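Local coordinates for protein clan CA, family C40, NlpC/P60 superfamily cysteine peptidase (Trichomonas vaginalis, PDB 6BIO) that probably cleaves bacterial peptidoglycan as a cysteine peptidase of the NlpC/P60 family, at residues 28-33 / 47-52; 35-40 / 72-77; 65-70 / 192-197; 20-25 / 79-84. All coordinates share one frame; numbering follows the deposited sequence.

Contact 1: residues 28-33 / 47-52; sequences TNLVKA and WLYFDY
Leu-30 and Lys-32 lie alongside the indole of Trp-47 while their backbones run antiparallel to strand 47-49, the two strands forming a beta hairpin. Val-31 and Leu-48 make its hydrogen-bonded pair: Val-31 N gives to Leu-48 O, and Leu-48 N returns to Val-31 O, each at 2.9 Å. A third bond runs from Phe-50 N to Asn-29 O, also 2.9 Å, where the chain enters the type II turn Tyr-49 to Tyr-52; within that turn Tyr-52 N bonds to Tyr-49 O at 3.1 Å. Each of the three acceptors between the segments takes a CA-H...O contact as well, the shortest from Trp-47 CA to Val-31 O at 3.1 Å. Among the side chains, Leu-30 holds CG between its backbone N and carbonyl carbon (chi1 78°), and CD1 rests over one face of the indole, 3.4 Å from Trp-47 CD1. Its CB meets the Tyr-49 ring obliquely, 3.6 Å from CD1 of that ring. Lys-32 adds a methylene, CG lying 3.4 Å from Trp-47 NE1. On the other face of the sheet Val-31 and Leu-48 pack with Leu-23. Polar partners of the turn come from further off: Asp-51 forms salt bridges with Arg-22 and Arg-192, Tyr-52 OH bonds to Gln-187, and Arg-199 makes a cation-pi contact with Tyr-49. Polar pairing between the segments is thus a matter of the backbone alone, the side-chain contacts across it are van der Waals, and charged and polar groups tie the turn to neighbouring parts of the fold.

Contact 2: residues 35-40 / 72-77; sequences KSSNPD and DCWISK
Lys-35 bends at its second torsion (chi2 -76°), which swings CD off the line of the chain; beyond it the side chain runs extended to Asp-72. Trp-74 sets CG anti to its carbonyl carbon (chi1 -64°); its indole lies against the loop at Ser-36 and Ser-37. Lys-35 NZ donates to Asp-72 O at 2.8 Å, nearly in line with that carbonyl, and the same ammonium forms a salt bridge with Glu-71. Asp-72 OD1 lies 4.9 Å from Lys-35 NZ, and the opposite charges may attract weakly at this distance; the other oxygen, OD2, is bonded to His-65. Over one face of the indole lie backbone and side chain together. Ser-36 C sits near the five-membered ring, 3.6 Å from Trp-74 CG, and Ser-37 CB makes a CH-pi contact, 3.7 Å from the centroid of the six-membered ring and 14° off its normal. Ser-37 OG turns to Glu-60 and Asn-61 for its hydrogen bonds. Ser-36 to Asn-38 form an ST turn, in which Ser-36 OG accepts from Asn-38 N at 3.2 Å. This surface loop joins strands 30-34 and 46-49 and lies against strand 71-76, which is paired with 30-34 on one side and 63-68 on the other; from the latter, His-65 stacks on Trp-74.

Contact 3: residues 65-70 / 192-197; sequences HVRIGT and RLDIFM
Gly-69, with positive phi (59°), follows the end of strand 63-68 and brings its backbone to within 4.6 Å, CA to CA, of Ile-195, just past Asp-194, the C-prime residue of the Schellman motif closing helix 182-191. Asp-194 CG stands anti to the backbone N (chi1 -164°), and OD1 accepts from Gly-69 N at 2.9 Å, the donor lying above the carboxylate plane. Arg-67 NH1 curls back to Gly-69 O, 2.9 Å away and in the guanidinium plane, and gives a second bond to a water that donates to Asp-194 OD2. This water spans the 4.3 Å between Arg-67 NH1 and Asp-194 OD2. His-55 and Asn-121 also bond to OD2, and Gln-18 to Arg-67 NE. Another water accepts from Thr-70 N and from Phe-196 N. Beside these polar links, Ile-68 CG2 packs 4.1 Å from Phe-196 CB, while Ile-68 CD1 lies at the edge of the Phe-196 ring. The buried carboxylate is therefore met at both oxygens, which, with Arg-67 near, would probably favour its charged form; direct and water-bridged bonds, with Ile-68 packed on Phe-196, link the N-terminal sheet to the NlpC/P60 part.

Contact 4: residues 20-25 / 79-84; sequences IGRLTT and SLEEIT
Arg-22 and Glu-81 lie side by side, pointing the same way, and meet in a salt bridge. Arg-22 starts with CG anti to the backbone N (chi1 177°) and bends at chi3, whereas Glu-81 has CG between its backbone N and carbonyl carbon (chi1 69°) and runs extended from there. NE and NH2 of Arg-22 both bond to Glu-81 OE2, each at 2.8 Å. That oxygen sits at the edge of the guanidinium, near its plane, yet both nitrogens reach it from the same face of the carboxylate, the two planes being 53° apart. Thr-24 crosses Glu-81 at about a right angle and sets CG2 3.7 Å from Glu-81 CD. Beneath these side chains runs an antiparallel ladder that places strand 80-88 next to strand 19-23 in the N-terminal beta sheet, with Arg-22 and Glu-81 a hydrogen-bonded pair in it. On the same face as the salt bridge, Ile-83 rests CG1 3.9 Å from Arg-22 CB, and Ile-20 CG2 approaches Ile-83 CB to 3.9 Å, the two isoleucines crossing. Leu-23 and Leu-80 occupy the other face, joined by Val-31 and Ile-56. At the end of the ladder, Ser-79 O takes Thr-24 N at 2.8 Å and Thr-25 N at 3.0 Å, both from one face of the carbonyl. At the far end a water accepts from Ile-20 N and donates to Ile-83 O.

All four contacts reach one antiparallel sheet. Contact 1 is nested within the loop closed by contact 4, their centres about 11 Å apart; Asp-51 N probably bonds to Leu-23 O at 2.9 Å, and Leu-48 CB packs 3.5 Å from Leu-23 CD2. Contact 1 meets contact 2 where Ala-33 CB lies 3.8 Å from Cys-73 SG. Contact 2 adjoins contact 3 through the probable backbone bond of Val-66 N to Cys-73 O, 2.8 Å. Val-66 CG1 lies 3.8 Å from Leu-80 CD1, joining contacts 3 and 4. Contact 3, centred about 5 Å from the centre of the chain, meets the NlpC/P60 part directly; contact 1, centred about 13 Å from contact 3, touches the same region, among others by Asp-51 OD2 to Arg-192 NH2 at 2.9 Å.

Contact 1: residues 28-33 / 47-52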
# COMPACT_ATOMS: atom_id res chain seq x y z
N THR A 28 13.91 0.58 -16.47
CA THR A 28 12.86 -0.42 -16.63
C THR A 28 11.75 -0.10 -15.63
O THR A 28 11.62 1.03 -15.16
CB THR A 28 13.47 -1.83 -16.53
OG1 THR A 28 12.43 -2.75 -16.86
CG2 THR A 28 14.05 -2.14 -15.12
N ASN A 29 10.89 -1.10 -15.40
CA ASN A 29 9.71 -0.91 -14.56
C ASN A 29 9.64 -1.88 -13.40
O ASN A 29 8.66 -1.85 -12.67
CB ASN A 29 8.41 -1.00 -15.37
CG ASN A 29 8.06 -2.44 -15.75
OD1 ASN A 29 8.90 -3.15 -16.19
ND2 ASN A 29 6.83 -2.90 -15.47
N LEU A 30 10.62 -2.76 -13.25
CA LEU A 30 10.53 -3.79 -12.23
C LEU A 30 11.91 -4.10 -11.65
O LEU A 30 12.94 -3.81 -12.26
CB LEU A 30 9.88 -5.07 -12.78
CG LEU A 30 10.71 -6.01 -13.63
CD1 LEU A 30 9.82 -7.19 -14.03
CD2 LEU A 30 11.30 -5.37 -14.85
N VAL A 31 11.91 -4.73 -10.47
CA VAL A 31 13.13 -5.21 -9.82
C VAL A 31 12.80 -6.53 -9.15
O VAL A 31 11.76 -6.67 -8.50
CB VAL A 31 13.71 -4.16 -8.82
CG1 VAL A 31 12.71 -3.79 -7.72
CG2 VAL A 31 15.01 -4.64 -8.18
N LYS A 32 13.73 -7.50 -9.24
CA LYS A 32 13.57 -8.77 -8.53
C LYS A 32 13.61 -8.53 -7.03
O LYS A 32 14.45 -7.78 -6.53
CB LYS A 32 14.65 -9.76 -8.94
CG LYS A 32 14.41 -10.32 -10.33
CD LYS A 32 15.48 -11.35 -10.71
CE LYS A 32 15.17 -11.99 -12.08
NZ LYS A 32 16.06 -13.14 -12.38
N ALA A 33 12.77 -9.24 -6.29
CA ALA A 33 12.75 -9.20 -4.84
C ALA A 33 13.11 -10.58 -4.29
O ALA A 33 12.82 -11.62 -4.91
CB ALA A 33 11.38 -8.77 -4.34
N TRP A 47 8.62 -9.72 -7.82
CA TRP A 47 9.22 -8.45 -8.18
C TRP A 47 8.47 -7.34 -7.49
O TRP A 47 7.34 -7.50 -7.04
CB TRP A 47 9.10 -8.21 -9.69
CG TRP A 47 9.89 -9.13 -10.58
CD1 TRP A 47 11.04 -8.80 -11.26
CD2 TRP A 47 9.61 -10.49 -10.94
NE1 TRP A 47 11.48 -9.86 -12.03
CE2 TRP A 47 10.62 -10.91 -11.85
CE3 TRP A 47 8.60 -11.38 -10.60
CZ2 TRP A 47 10.65 -12.21 -12.40
CZ3 TRP A 47 8.63 -12.68 -11.16
CH2 TRP A 47 9.65 -13.07 -12.04
N LEU A 48 9.11 -6.18 -7.41
CA LEU A 48 8.41 -4.94 -7.10
C LEU A 48 8.58 -3.97 -8.26
O LEU A 48 9.41 -4.20 -9.14
CB LEU A 48 8.87 -4.30 -5.78
CG LEU A 48 8.55 -5.11 -4.53
CD1 LEU A 48 9.16 -4.42 -3.32
CD2 LEU A 48 7.06 -5.34 -4.36
N TYR A 49 7.75 -2.91 -8.28
CA TYR A 49 7.50 -2.16 -9.52
C TYR A 49 7.69 -0.65 -9.36
O TYR A 49 7.54 -0.08 -8.28
CB TYR A 49 6.10 -2.49 -10.07
CG TYR A 49 5.99 -3.96 -10.37
CD1 TYR A 49 6.56 -4.49 -11.50
CD2 TYR A 49 5.44 -4.84 -9.44
CE1 TYR A 49 6.50 -5.84 -11.78
CE2 TYR A 49 5.41 -6.17 -9.67
CZ TYR A 49 5.94 -6.69 -10.84
OH TYR A 49 5.91 -8.06 -11.09
N PHE A 50 7.98 -0.02 -10.50
CA PHE A 50 8.20 1.41 -10.58
C PHE A 50 7.09 2.18 -9.89
O PHE A 50 5.90 1.90 -10.08
CB PHE A 50 8.26 1.78 -12.06
CG PHE A 50 8.41 3.25 -12.30
CD1 PHE A 50 9.59 3.91 -11.99
CD2 PHE A 50 7.34 3.96 -12.77
CE1 PHE A 50 9.66 5.27 -12.19
CE2 PHE A 50 7.43 5.34 -13.01
CZ PHE A 50 8.57 5.99 -12.70
N ASP A 51 7.47 3.18 -9.09
CA ASP A 51 6.58 4.13 -8.43
C ASP A 51 5.78 3.53 -7.29
O ASP A 51 4.91 4.21 -6.76
CB ASP A 51 5.70 4.87 -9.44
CG ASP A 51 5.20 6.20 -8.93
OD1 ASP A 51 6.01 6.99 -8.40
OD2 ASP A 51 4.01 6.50 -9.11
N TYR A 52 6.09 2.30 -6.87
CA TYR A 52 5.57 1.80 -5.61
C TYR A 52 6.27 2.50 -4.46
O TYR A 52 7.44 2.88 -4.54
CB TYR A 52 5.80 0.28 -5.51
CG TYR A 52 4.80 -0.62 -6.24
CD1 TYR A 52 3.94 -0.11 -7.21
CD2 TYR A 52 4.72 -1.98 -5.95
CE1 TYR A 52 3.05 -0.93 -7.87
CE2 TYR A 52 3.83 -2.79 -6.61
CZ TYR A 52 2.99 -2.27 -7.56
OH TYR A 52 2.10 -3.08 -8.21

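Contact 2: residues 35-40 / 72-77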
# COMPACT_ATOMS: atom_id res chain seq x y z
N LYS A 35 13.98 -12.89 -0.37
CA LYS A 35 13.67 -13.00 1.04
C LYS A 35 14.92 -12.97 1.92
O LYS A 35 14.80 -13.17 3.13
CB LYS A 35 12.84 -14.27 1.28
CG LYS A 35 11.37 -14.12 0.80
CD LYS A 35 10.56 -13.27 1.76
CE LYS A 35 9.25 -12.84 1.17
NZ LYS A 35 8.48 -12.12 2.21
N SER A 36 16.08 -12.70 1.36
CA SER A 36 17.29 -12.46 2.15
C SER A 36 18.23 -11.52 1.39
O SER A 36 18.06 -11.29 0.19
CB SER A 36 18.02 -13.73 2.47
OG SER A 36 18.81 -14.09 1.42
N SER A 37 19.21 -10.99 2.10
CA SER A 37 20.24 -10.14 1.53
C SER A 37 21.40 -10.92 0.93
O SER A 37 22.39 -10.31 0.49
CB SER A 37 20.76 -9.18 2.56
OG SER A 37 21.49 -9.88 3.55
N ASN A 38 21.32 -12.24 0.95
CA ASN A 38 22.28 -13.10 0.27
C ASN A 38 21.50 -14.25 -0.35
O ASN A 38 21.58 -15.40 0.08
CB ASN A 38 23.30 -13.61 1.29
CG ASN A 38 24.50 -14.24 0.65
OD1 ASN A 38 24.56 -14.43 -0.57
ND2 ASN A 38 25.46 -14.58 1.48
N PRO A 39 20.73 -13.96 -1.39
CA PRO A 39 19.74 -14.91 -1.87
C PRO A 39 20.33 -15.87 -2.87
O PRO A 39 21.42 -15.66 -3.40
CB PRO A 39 18.72 -14.01 -2.59
CG PRO A 39 19.53 -12.83 -3.04
CD PRO A 39 20.57 -12.63 -1.99
N ASP A 40 19.58 -16.93 -3.09
CA ASP A 40 19.66 -17.71 -4.31
C ASP A 40 19.10 -16.81 -5.41
O ASP A 40 17.89 -16.63 -5.53
CB ASP A 40 18.82 -18.97 -4.11
CG ASP A 40 18.81 -19.87 -5.30
OD1 ASP A 40 19.36 -19.46 -6.35
OD2 ASP A 40 18.23 -21.01 -5.16
N ASP A 72 7.70 -8.03 3.89
CA ASP A 72 9.05 -7.50 3.72
C ASP A 72 9.84 -8.35 2.73
O ASP A 72 9.61 -9.56 2.58
CB ASP A 72 9.80 -7.34 5.07
CG ASP A 72 10.18 -8.66 5.66
OD1 ASP A 72 9.28 -9.39 6.14
OD2 ASP A 72 11.37 -9.00 5.62
N CYS A 73 10.80 -7.71 2.08
CA CYS A 73 11.64 -8.38 1.10
C CYS A 73 12.87 -7.51 0.87
O CYS A 73 13.02 -6.42 1.45
CB CYS A 73 10.87 -8.63 -0.20
SG CYS A 73 10.36 -7.16 -1.06
N TRP A 74 13.75 -7.99 0.01
CA TRP A 74 15.02 -7.34 -0.27
C TRP A 74 15.12 -7.11 -1.77
O TRP A 74 14.87 -8.03 -2.56
CB TRP A 74 16.17 -8.24 0.17
CG TRP A 74 16.25 -8.49 1.63
CD1 TRP A 74 15.53 -9.41 2.35
CD2 TRP A 74 17.09 -7.81 2.58
NE1 TRP A 74 15.88 -9.35 3.68
CE2 TRP A 74 16.86 -8.40 3.84
CE3 TRP A 74 18.03 -6.79 2.48
CZ2 TRP A 74 17.54 -8.00 4.98
CZ3 TRP A 74 18.72 -6.38 3.62
CH2 TRP A 74 18.46 -6.97 4.86
N ILE A 75 15.48 -5.89 -2.16
CA ILE A 75 15.63 -5.48 -3.54
C ILE A 75 16.95 -4.72 -3.71
O ILE A 75 17.45 -4.09 -2.79
CB ILE A 75 14.45 -4.57 -4.04
CG1 ILE A 75 14.30 -3.30 -3.19
CG2 ILE A 75 13.19 -5.40 -4.09
CD1 ILE A 75 13.22 -2.39 -3.72
N SER A 76 17.50 -4.74 -4.91
CA SER A 76 18.77 -4.05 -5.13
C SER A 76 18.66 -2.60 -4.69
O SER A 76 17.70 -1.92 -5.04
CB SER A 76 19.11 -4.10 -6.60
OG SER A 76 20.26 -3.32 -6.85
N LYS A 77 19.69 -2.11 -3.97
CA LYS A 77 19.63 -0.75 -3.44
C LYS A 77 19.55 0.29 -4.54
O LYS A 77 19.08 1.41 -4.27
CB LYS A 77 20.78 -0.47 -2.48
CG LYS A 77 22.12 -0.38 -3.06
CD LYS A 77 23.10 0.07 -1.95
CE LYS A 77 24.54 -0.19 -2.35
NZ LYS A 77 24.81 -0.09 -3.81

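Contact 3: residues 65-70 / 192-197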
# COMPACT_ATOMS: atom_id res chain seq x y z
N HIS A 65 16.32 -3.56 2.42
CA HIS A 65 15.28 -4.32 3.07
C HIS A 65 14.06 -3.42 3.13
O HIS A 65 14.10 -2.37 3.79
CB HIS A 65 15.72 -4.70 4.47
CG HIS A 65 14.86 -5.73 5.11
ND1 HIS A 65 15.04 -6.11 6.43
CD2 HIS A 65 13.84 -6.48 4.63
CE1 HIS A 65 14.15 -7.05 6.72
NE2 HIS A 65 13.42 -7.30 5.65
N VAL A 66 12.99 -3.79 2.42
CA VAL A 66 11.82 -2.93 2.27
C VAL A 66 10.59 -3.63 2.81
O VAL A 66 10.53 -4.85 2.91
CB VAL A 66 11.62 -2.43 0.80
CG1 VAL A 66 12.90 -1.72 0.31
CG2 VAL A 66 11.29 -3.59 -0.13
N ARG A 67 9.58 -2.82 3.10
CA ARG A 67 8.37 -3.31 3.72
C ARG A 67 7.17 -2.60 3.15
O ARG A 67 7.18 -1.37 2.99
CB ARG A 67 8.42 -3.09 5.22
CG ARG A 67 7.16 -3.57 5.99
CD ARG A 67 7.33 -3.28 7.47
NE ARG A 67 7.25 -1.89 7.82
CZ ARG A 67 6.10 -1.24 8.04
NH1 ARG A 67 4.94 -1.81 7.79
NH2 ARG A 67 6.13 -0.01 8.53
N ILE A 68 6.14 -3.39 2.84
CA ILE A 68 4.82 -2.88 2.46
C ILE A 68 3.82 -3.57 3.39
O ILE A 68 3.65 -4.78 3.31
CB ILE A 68 4.50 -3.16 0.99
CG1 ILE A 68 5.53 -2.49 0.08
CG2 ILE A 68 3.07 -2.71 0.62
CD1 ILE A 68 5.60 -3.20 -1.28
N GLY A 69 3.24 -2.84 4.31
CA GLY A 69 2.34 -3.49 5.26
C GLY A 69 3.04 -4.58 6.04
O GLY A 69 4.07 -4.35 6.68
N THR A 70 2.47 -5.77 6.00
CA THR A 70 3.01 -6.90 6.71
C THR A 70 4.08 -7.64 5.92
O THR A 70 4.63 -8.61 6.43
CB THR A 70 1.90 -7.91 7.07
OG1 THR A 70 1.27 -8.35 5.87
CG2 THR A 70 0.83 -7.29 7.94
N ARG A 192 -0.72 1.92 -2.31
CA ARG A 192 -0.97 3.28 -1.84
C ARG A 192 -1.64 3.35 -0.48
O ARG A 192 -1.69 4.44 0.12
CB ARG A 192 -1.80 3.98 -2.89
CG ARG A 192 -1.04 4.31 -4.19
CD ARG A 192 0.14 5.19 -3.96
NE ARG A 192 0.78 5.69 -5.16
CZ ARG A 192 1.90 5.23 -5.69
NH1 ARG A 192 2.49 4.17 -5.21
NH2 ARG A 192 2.43 5.85 -6.72
N LEU A 193 -2.11 2.22 0.06
CA LEU A 193 -2.62 2.09 1.41
C LEU A 193 -1.67 1.32 2.31
O LEU A 193 -2.02 0.95 3.44
CB LEU A 193 -3.98 1.39 1.37
CG LEU A 193 -5.03 2.17 0.55
CD1 LEU A 193 -6.29 1.35 0.37
CD2 LEU A 193 -5.39 3.53 1.18
N ASP A 194 -0.44 1.08 1.84
CA ASP A 194 0.57 0.38 2.62
C ASP A 194 0.08 -1.01 3.01
O ASP A 194 0.36 -1.49 4.11
CB ASP A 194 1.01 1.19 3.84
CG ASP A 194 2.31 0.71 4.48
OD1 ASP A 194 3.14 0.06 3.82
OD2 ASP A 194 2.46 1.06 5.68
N ILE A 195 -0.57 -1.68 2.06
CA ILE A 195 -1.08 -3.03 2.26
C ILE A 195 -0.52 -3.86 1.10
O ILE A 195 -0.68 -3.48 -0.07
CB ILE A 195 -2.62 -3.06 2.26
CG1 ILE A 195 -3.11 -2.34 3.50
CG2 ILE A 195 -3.12 -4.51 2.17
CD1 ILE A 195 -4.61 -2.02 3.40
N PHE A 196 0.11 -4.99 1.41
CA PHE A 196 0.66 -5.84 0.36
C PHE A 196 -0.34 -6.85 -0.14
O PHE A 196 -0.96 -7.58 0.64
CB PHE A 196 1.86 -6.61 0.89
CG PHE A 196 2.55 -7.42 -0.17
CD1 PHE A 196 3.41 -6.82 -1.06
CD2 PHE A 196 2.33 -8.79 -0.28
CE1 PHE A 196 4.04 -7.55 -2.05
CE2 PHE A 196 2.95 -9.51 -1.29
CZ PHE A 196 3.81 -8.89 -2.17
N MET A 197 -0.43 -6.97 -1.44
CA MET A 197 -0.95 -8.19 -2.05
C MET A 197 0.03 -8.58 -3.12
O MET A 197 0.80 -7.75 -3.61
CB MET A 197 -2.34 -8.10 -2.61
CG MET A 197 -2.50 -7.13 -3.71
SD MET A 197 -4.14 -7.16 -4.57
CE MET A 197 -5.19 -6.69 -3.26
O HOH W 1 2.12 -0.91 7.73
O HOH W 2 -0.07 -5.91 4.33

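Contact 4: residues 20-25 / 79-84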
# COMPACT_ATOMS: atom_id res chain seq x y z
N ILE A 20 11.43 6.14 4.13
CA ILE A 20 10.47 5.98 3.04
C ILE A 20 11.25 5.78 1.76
O ILE A 20 12.15 6.54 1.47
CB ILE A 20 9.56 7.22 2.87
CG1 ILE A 20 8.85 7.50 4.19
CG2 ILE A 20 8.58 7.02 1.72
CD1 ILE A 20 8.08 8.79 4.22
N GLY A 21 10.83 4.79 0.97
CA GLY A 21 11.38 4.59 -0.34
C GLY A 21 10.34 4.67 -1.45
O GLY A 21 9.16 4.35 -1.27
N ARG A 22 10.81 5.07 -2.62
CA ARG A 22 9.99 5.02 -3.81
C ARG A 22 10.80 4.28 -4.86
O ARG A 22 11.97 4.61 -5.08
CB ARG A 22 9.60 6.44 -4.31
CG ARG A 22 8.80 6.40 -5.62
CD ARG A 22 8.43 7.80 -6.11
NE ARG A 22 9.53 8.34 -6.82
CZ ARG A 22 9.69 8.31 -8.14
NH1 ARG A 22 8.79 7.82 -9.01
NH2 ARG A 22 10.79 8.80 -8.59
N LEU A 23 10.17 3.29 -5.51
CA LEU A 23 10.89 2.50 -6.50
C LEU A 23 11.09 3.28 -7.78
O LEU A 23 10.16 3.89 -8.32
CB LEU A 23 10.16 1.20 -6.79
CG LEU A 23 10.66 0.09 -5.86
CD1 LEU A 23 10.24 0.32 -4.45
CD2 LEU A 23 10.36 -1.22 -6.28
N THR A 24 12.34 3.28 -8.25
CA THR A 24 12.71 3.94 -9.48
C THR A 24 13.16 2.98 -10.58
O THR A 24 13.23 3.39 -11.75
CB THR A 24 13.87 4.90 -9.19
OG1 THR A 24 14.94 4.14 -8.62
CG2 THR A 24 13.47 6.04 -8.26
N THR A 25 13.51 1.74 -10.22
CA THR A 25 13.82 0.66 -11.17
C THR A 25 14.54 1.17 -12.43
O THR A 25 14.01 1.07 -13.54
CB THR A 25 12.58 -0.16 -11.54
OG1 THR A 25 11.59 0.64 -12.18
CG2 THR A 25 11.94 -0.78 -10.31
N SER A 79 17.56 0.26 -6.99
CA SER A 79 16.23 0.26 -7.58
C SER A 79 15.24 1.20 -6.90
O SER A 79 14.08 1.24 -7.32
CB SER A 79 15.62 -1.14 -7.58
OG SER A 79 15.25 -1.57 -6.25
N LEU A 80 15.64 1.92 -5.87
CA LEU A 80 14.74 2.82 -5.16
C LEU A 80 15.53 4.04 -4.71
O LEU A 80 16.77 4.04 -4.67
CB LEU A 80 14.06 2.13 -3.98
CG LEU A 80 14.82 1.95 -2.70
CD1 LEU A 80 13.92 1.30 -1.70
CD2 LEU A 80 16.01 1.05 -2.85
N GLU A 81 14.77 5.06 -4.32
CA GLU A 81 15.29 6.28 -3.74
C GLU A 81 14.63 6.53 -2.39
O GLU A 81 13.47 6.17 -2.18
CB GLU A 81 15.02 7.49 -4.68
CG GLU A 81 13.58 7.91 -4.81
CD GLU A 81 13.29 8.89 -5.90
OE1 GLU A 81 14.27 9.38 -6.52
OE2 GLU A 81 12.10 9.20 -6.15
N GLU A 82 15.37 7.15 -1.47
CA GLU A 82 14.81 7.60 -0.19
C GLU A 82 14.05 8.90 -0.39
O GLU A 82 14.47 9.78 -1.16
CB GLU A 82 15.91 7.84 0.84
CG GLU A 82 16.71 6.60 1.10
CD GLU A 82 16.81 6.23 2.58
OE1 GLU A 82 16.38 6.99 3.45
OE2 GLU A 82 17.38 5.17 2.88
N ILE A 83 12.94 9.03 0.32
CA ILE A 83 12.03 10.16 0.21
C ILE A 83 11.86 10.77 1.59
O ILE A 83 11.56 10.04 2.54
CB ILE A 83 10.64 9.63 -0.23
CG1 ILE A 83 10.69 9.00 -1.63
CG2 ILE A 83 9.55 10.70 -0.08
CD1 ILE A 83 10.99 10.00 -2.72
N THR A 84 11.95 12.09 1.67
CA THR A 84 11.47 12.82 2.84
C THR A 84 10.42 13.84 2.40
O THR A 84 10.47 14.34 1.27
CB THR A 84 12.59 13.48 3.66
OG1 THR A 84 13.23 14.50 2.89
CG2 THR A 84 13.63 12.43 4.06
O HOH W 3 12.56 8.91 4.74